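Local coordinates for De novo designed protein CA01 (Synthetic construct, PDB 5E6G) that is of unknown function but was computationally designed de novo and folds into a single all-helical chain of five helices, at residues L41-E44 and I45-R49; G52-E55 and R56-R59. All coordinates share one frame; numbering follows the deposited sequence.

Interaction 1: residues L41-E44 and I45-R49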
loop_
_atom_site.group_PDB
_atom_site.type_symbol
_atom_site.label_atom_id
_atom_site.label_comp_id
_atom_site.label_asym_id
_atom_site.label_seq_id
_atom_site.Cartn_x
_atom_site.Cartn_y
_atom_site.Cartn_z
ATOM N N LEU A 41 -3.606 -4.626 -9.242
ATOM C CA LEU A 41 -4.512 -3.494 -9.078
ATOM C C LEU A 41 -4.912 -2.897 -10.426
ATOM O O LEU A 41 -6.038 -2.428 -10.590
ATOM C CB LEU A 41 -3.870 -2.418 -8.195
ATOM C CG LEU A 41 -3.769 -2.753 -6.704
ATOM C CD1 LEU A 41 -2.833 -1.788 -5.993
ATOM C CD2 LEU A 41 -5.143 -2.734 -6.052
ATOM N N GLU A 42 -3.989 -2.913 -11.385
ATOM C CA GLU A 42 -4.286 -2.436 -12.734
ATOM C C GLU A 42 -5.442 -3.224 -13.337
ATOM O O GLU A 42 -6.344 -2.653 -13.951
ATOM C CB GLU A 42 -3.058 -2.549 -13.641
ATOM C CG GLU A 42 -2.090 -1.381 -13.545
ATOM C CD GLU A 42 -1.053 -1.393 -14.653
ATOM O OE1 GLU A 42 -1.446 -1.425 -15.840
ATOM O OE2 GLU A 42 0.156 -1.374 -14.337
ATOM N N ASN A 43 -5.409 -4.540 -13.154
ATOM C CA ASN A 43 -6.459 -5.407 -13.671
ATOM C C ASN A 43 -7.785 -5.144 -12.963
ATOM O O ASN A 43 -8.822 -5.004 -13.610
ATOM C CB ASN A 43 -6.062 -6.876 -13.518
ATOM C CG ASN A 43 -6.846 -7.792 -14.444
ATOM O OD1 ASN A 43 -7.077 -7.468 -15.609
ATOM N ND2 ASN A 43 -7.263 -8.940 -13.926
ATOM N N GLU A 44 -7.743 -5.072 -11.635
ATOM C CA GLU A 44 -8.940 -4.811 -10.840
ATOM C C GLU A 44 -9.585 -3.490 -11.244
ATOM O O GLU A 44 -10.806 -3.346 -11.198
ATOM C CB GLU A 44 -8.603 -4.789 -9.347
ATOM C CG GLU A 44 -8.047 -6.098 -8.802
ATOM C CD GLU A 44 -9.055 -7.235 -8.830
ATOM O OE1 GLU A 44 -10.264 -6.966 -8.997
ATOM O OE2 GLU A 44 -8.633 -8.401 -8.684
ATOM N N ILE A 45 -8.757 -2.528 -11.637
ATOM C CA ILE A 45 -9.250 -1.236 -12.101
ATOM C C ILE A 45 -9.920 -1.396 -13.465
ATOM O O ILE A 45 -10.974 -0.812 -13.717
ATOM C CB ILE A 45 -8.107 -0.194 -12.179
ATOM C CG1 ILE A 45 -7.698 0.234 -10.767
ATOM C CG2 ILE A 45 -8.533 1.037 -12.977
ATOM C CD1 ILE A 45 -6.408 1.036 -10.702
ATOM N N GLU A 46 -9.306 -2.189 -14.339
ATOM C CA GLU A 46 -9.876 -2.469 -15.653
ATOM C C GLU A 46 -11.231 -3.158 -15.519
ATOM O O GLU A 46 -12.217 -2.723 -16.112
ATOM C CB GLU A 46 -8.927 -3.342 -16.480
ATOM C CG GLU A 46 -7.716 -2.606 -17.029
ATOM C CD GLU A 46 -6.706 -3.543 -17.666
ATOM O OE1 GLU A 46 -5.533 -3.141 -17.818
ATOM O OE2 GLU A 46 -7.086 -4.681 -18.017
ATOM N N ILE A 47 -11.264 -4.230 -14.732
ATOM C CA ILE A 47 -12.485 -4.998 -14.513
ATOM C C ILE A 47 -13.590 -4.122 -13.931
ATOM O O ILE A 47 -14.734 -4.169 -14.385
ATOM C CB ILE A 47 -12.231 -6.195 -13.567
ATOM C CG1 ILE A 47 -11.244 -7.172 -14.210
ATOM C CG2 ILE A 47 -13.544 -6.912 -13.232
ATOM C CD1 ILE A 47 -10.830 -8.332 -13.315
ATOM N N ALA A 48 -13.244 -3.327 -12.924
ATOM C CA ALA A 48 -14.215 -2.466 -12.261
ATOM C C ALA A 48 -14.766 -1.421 -13.225
ATOM O O ALA A 48 -15.957 -1.111 -13.207
ATOM C CB ALA A 48 -13.581 -1.790 -11.055
ATOM N N ARG A 49 -13.890 -0.886 -14.070
ATOM C CA ARG A 49 -14.266 0.164 -15.010
ATOM C C ARG A 49 -15.144 -0.387 -16.131
ATOM O O ARG A 49 -16.113 0.253 -16.543
ATOM C CB ARG A 49 -13.014 0.823 -15.595
ATOM C CG ARG A 49 -13.284 2.089 -16.397
ATOM C CD ARG A 49 -11.998 2.670 -16.967
ATOM N NE ARG A 49 -11.376 1.763 -17.934
ATOM C CZ ARG A 49 -10.067 1.530 -18.033
ATOM N NH1 ARG A 49 -9.206 2.143 -17.227
ATOM N NH2 ARG A 49 -9.613 0.685 -18.953
#

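Interaction 2: residues G52-E55 and R56-R59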
loop_
_atom_site.group_PDB
_atom_site.type_symbol
_atom_site.label_atom_id
_atom_site.label_comp_id
_atom_site.label_asym_id
_atom_site.label_seq_id
_atom_site.Cartn_x
_atom_site.Cartn_y
_atom_site.Cartn_z
ATOM N N GLY A 52 -18.566 -0.702 -15.047
ATOM C CA GLY A 52 -19.166 0.556 -14.640
ATOM C C GLY A 52 -19.277 0.701 -13.133
ATOM O O GLY A 52 -20.074 1.497 -12.635
ATOM N N ASP A 53 -18.475 -0.071 -12.406
ATOM C CA ASP A 53 -18.467 -0.023 -10.947
ATOM C C ASP A 53 -17.489 1.052 -10.472
ATOM O O ASP A 53 -16.353 0.754 -10.102
ATOM C CB ASP A 53 -18.094 -1.395 -10.374
ATOM C CG ASP A 53 -18.387 -1.513 -8.889
ATOM O OD1 ASP A 53 -18.696 -0.487 -8.248
ATOM O OD2 ASP A 53 -18.304 -2.640 -8.360
ATOM N N ASP A 54 -17.942 2.303 -10.488
ATOM C CA ASP A 54 -17.079 3.443 -10.187
ATOM C C ASP A 54 -16.529 3.418 -8.764
ATOM O O ASP A 54 -15.346 3.689 -8.545
ATOM C CB ASP A 54 -17.837 4.756 -10.410
ATOM C CG ASP A 54 -18.137 5.021 -11.875
ATOM O OD1 ASP A 54 -17.497 4.392 -12.744
ATOM O OD2 ASP A 54 -19.008 5.871 -12.155
ATOM N N GLU A 55 -17.392 3.108 -7.803
ATOM C CA GLU A 55 -17.005 3.084 -6.396
ATOM C C GLU A 55 -15.844 2.121 -6.183
ATOM O O GLU A 55 -14.876 2.432 -5.489
ATOM C CB GLU A 55 -18.203 2.691 -5.526
ATOM C CG GLU A 55 -17.943 2.744 -4.023
ATOM C CD GLU A 55 -17.469 1.422 -3.425
ATOM O OE1 GLU A 55 -17.438 0.394 -4.136
ATOM O OE2 GLU A 55 -17.130 1.419 -2.224
ATOM N N ARG A 56 -15.944 0.953 -6.807
ATOM C CA ARG A 56 -14.906 -0.063 -6.731
ATOM C C ARG A 56 -13.641 0.388 -7.456
ATOM O O ARG A 56 -12.529 0.182 -6.967
ATOM C CB ARG A 56 -15.422 -1.370 -7.330
ATOM C CG ARG A 56 -14.579 -2.597 -7.035
ATOM C CD ARG A 56 -15.383 -3.859 -7.301
ATOM N NE ARG A 56 -16.585 -3.909 -6.470
ATOM C CZ ARG A 56 -16.612 -4.310 -5.202
ATOM N NH1 ARG A 56 -15.502 -4.709 -4.595
ATOM N NH2 ARG A 56 -17.760 -4.313 -4.537
ATOM N N GLU A 57 -13.819 1.000 -8.624
ATOM C CA GLU A 57 -12.690 1.467 -9.422
ATOM C C GLU A 57 -11.872 2.507 -8.662
ATOM O O GLU A 57 -10.651 2.401 -8.580
ATOM C CB GLU A 57 -13.173 2.054 -10.753
ATOM C CG GLU A 57 -12.047 2.463 -11.681
ATOM C CD GLU A 57 -12.535 3.043 -13.005
ATOM O OE1 GLU A 57 -13.716 2.822 -13.345
ATOM O OE2 GLU A 57 -11.729 3.704 -13.706
ATOM N N ASP A 58 -12.555 3.504 -8.107
ATOM C CA ASP A 58 -11.897 4.564 -7.354
ATOM C C ASP A 58 -11.084 4.005 -6.192
ATOM O O ASP A 58 -9.936 4.397 -5.982
ATOM C CB ASP A 58 -12.926 5.568 -6.830
ATOM C CG ASP A 58 -13.614 6.335 -7.943
ATOM O OD1 ASP A 58 -13.111 6.310 -9.087
ATOM O OD2 ASP A 58 -14.653 6.970 -7.670
ATOM N N ARG A 59 -11.685 3.085 -5.446
ATOM C CA ARG A 59 -11.023 2.473 -4.301
ATOM C C ARG A 59 -9.723 1.789 -4.715
ATOM O O ARG A 59 -8.699 1.932 -4.044
ATOM C CB ARG A 59 -11.960 1.472 -3.622
ATOM C CG ARG A 59 -13.088 2.124 -2.834
ATOM C CD ARG A 59 -14.174 1.116 -2.484
ATOM N NE ARG A 59 -13.630 -0.045 -1.787
ATOM C CZ ARG A 59 -14.212 -1.240 -1.742
ATOM N NH1 ARG A 59 -15.367 -1.451 -2.362
ATOM N NH2 ARG A 59 -13.631 -2.231 -1.081
#

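Interaction 1: residues L41-E44 and I45-R49
The side-chain amide of Asn43 has Ile47 CD1 over its plane and the carboxylate of Glu46 beside its oxygen. Ile47 CD1 stands almost directly above the nitrogen, at 3.7 Å from Asn43 ND2. From another direction Glu46 comes up to the amide oxygen. The two flat groups are turned nearly perpendicular, 84° apart, and their approach pairs two acceptors, Asn43 OD1 and Glu46 OE2, at 3.7 Å, so this is a neighbourly contact without a hydrogen bond. Ile47 reaches the amide because CG1 is beside its own backbone N (chi1 -64°), which sends the longer branch back along the helix, where CG1 also lies 3.3 Å from Asn43 O.

Beneath these side chains runs regular alpha-helical i to i+4 bonding. Ile47 N gives Asn43 O a bond of 2.8 Å that is nearly straight at the hydrogen (174°). Ile45 N to Leu41 O and Glu46 N to Glu42 O belong to the same ladder; Ala48 N to Glu44 O, 3.0 Å, is its next rung, and the helix continues beyond it. Carbon also packs on these carbonyls: Ile45 CG1 comes within 3.1 Å of Leu41 O, and Ala48 CB within 3.2 Å of Glu44 O. The like-charged carboxylates of Glu42 and Glu46, one turn apart and not in contact, may disfavour each other mildly.

These residues make up roughly the last two and a half turns of helix 24-50, with two different sides. Asn43 and Ile47 lie on an exposed flank, whereas buried Leu41 packs on Tyr60 of helix 54-75 and on Val129 and Phe130 of helix 121-130. Glu44 shares Tyr60 with it, Glu42 touches Tyr64, and Arg49 leans on Glu57, so helix 54-75 runs alongside this whole segment.

Interaction 2: residues G52-E55 and R56-R59
This is a helix N-terminus stitched by local salt bridges, at the exposed start of helix 54-75, just after the turn from helix 24-50. Asp53 is the N-cap: its OD1 accepts a weak bond of 3.4 Å from Arg56 N, while OD2 takes a salt bridge of 2.9 Å from Arg56 NE. The donor comes to OD2 from above the carboxylate plane, yet OD2 lies in the guanidinium plane, at its edge. Asp53 can serve both because CG is anti to the backbone N (chi1 -166°), turning the carboxylate toward the first turn. Its carbonyl meanwhile receives Glu57 N at 2.9 Å.

Two residues on, Glu55 bends at chi2 (-92°) to meet Arg59. Arg59 NH1 makes a salt bridge to Glu55 OE1 at 3.3 Å, on the syn side of the carboxylate and in the guanidinium plane, and Arg59 CD comes tightly against Glu55 OE2, 3.0 Å away. Arg59 NH2 also bonds the carbonyl of Ala133. With an alanine in place of Arg59, no guanidinium would meet Glu55 or Ala133 O, and the Glu55 carboxylate would probably be set free to turn. On the inner side, buried Glu57 pairs with Arg61 and packs against Ile45 and Ala48 of helix 24-50.

Overall arrangement
Interactions 1 and 2 follow each other in the chain and sit on the two sides of one helical hairpin, their centres 9 Å apart. Gly52, at the head of interaction 2, has the positive phi of a Schellman motif that ends helix 24-50. The polar link is Ala48 O to Asp53 N, a probable hydrogen bond of 2.8 Å that ties the end of one helix to the cap of the next. Beyond it the helices pack side by side: Arg49 CB is 3.1 Å from Glu57 OE1, and Ala48 CB lies 3.7 Å from Glu57 N. Both contacts are structural: they shape the turn and the paired ends of the first two helices of the designed fold.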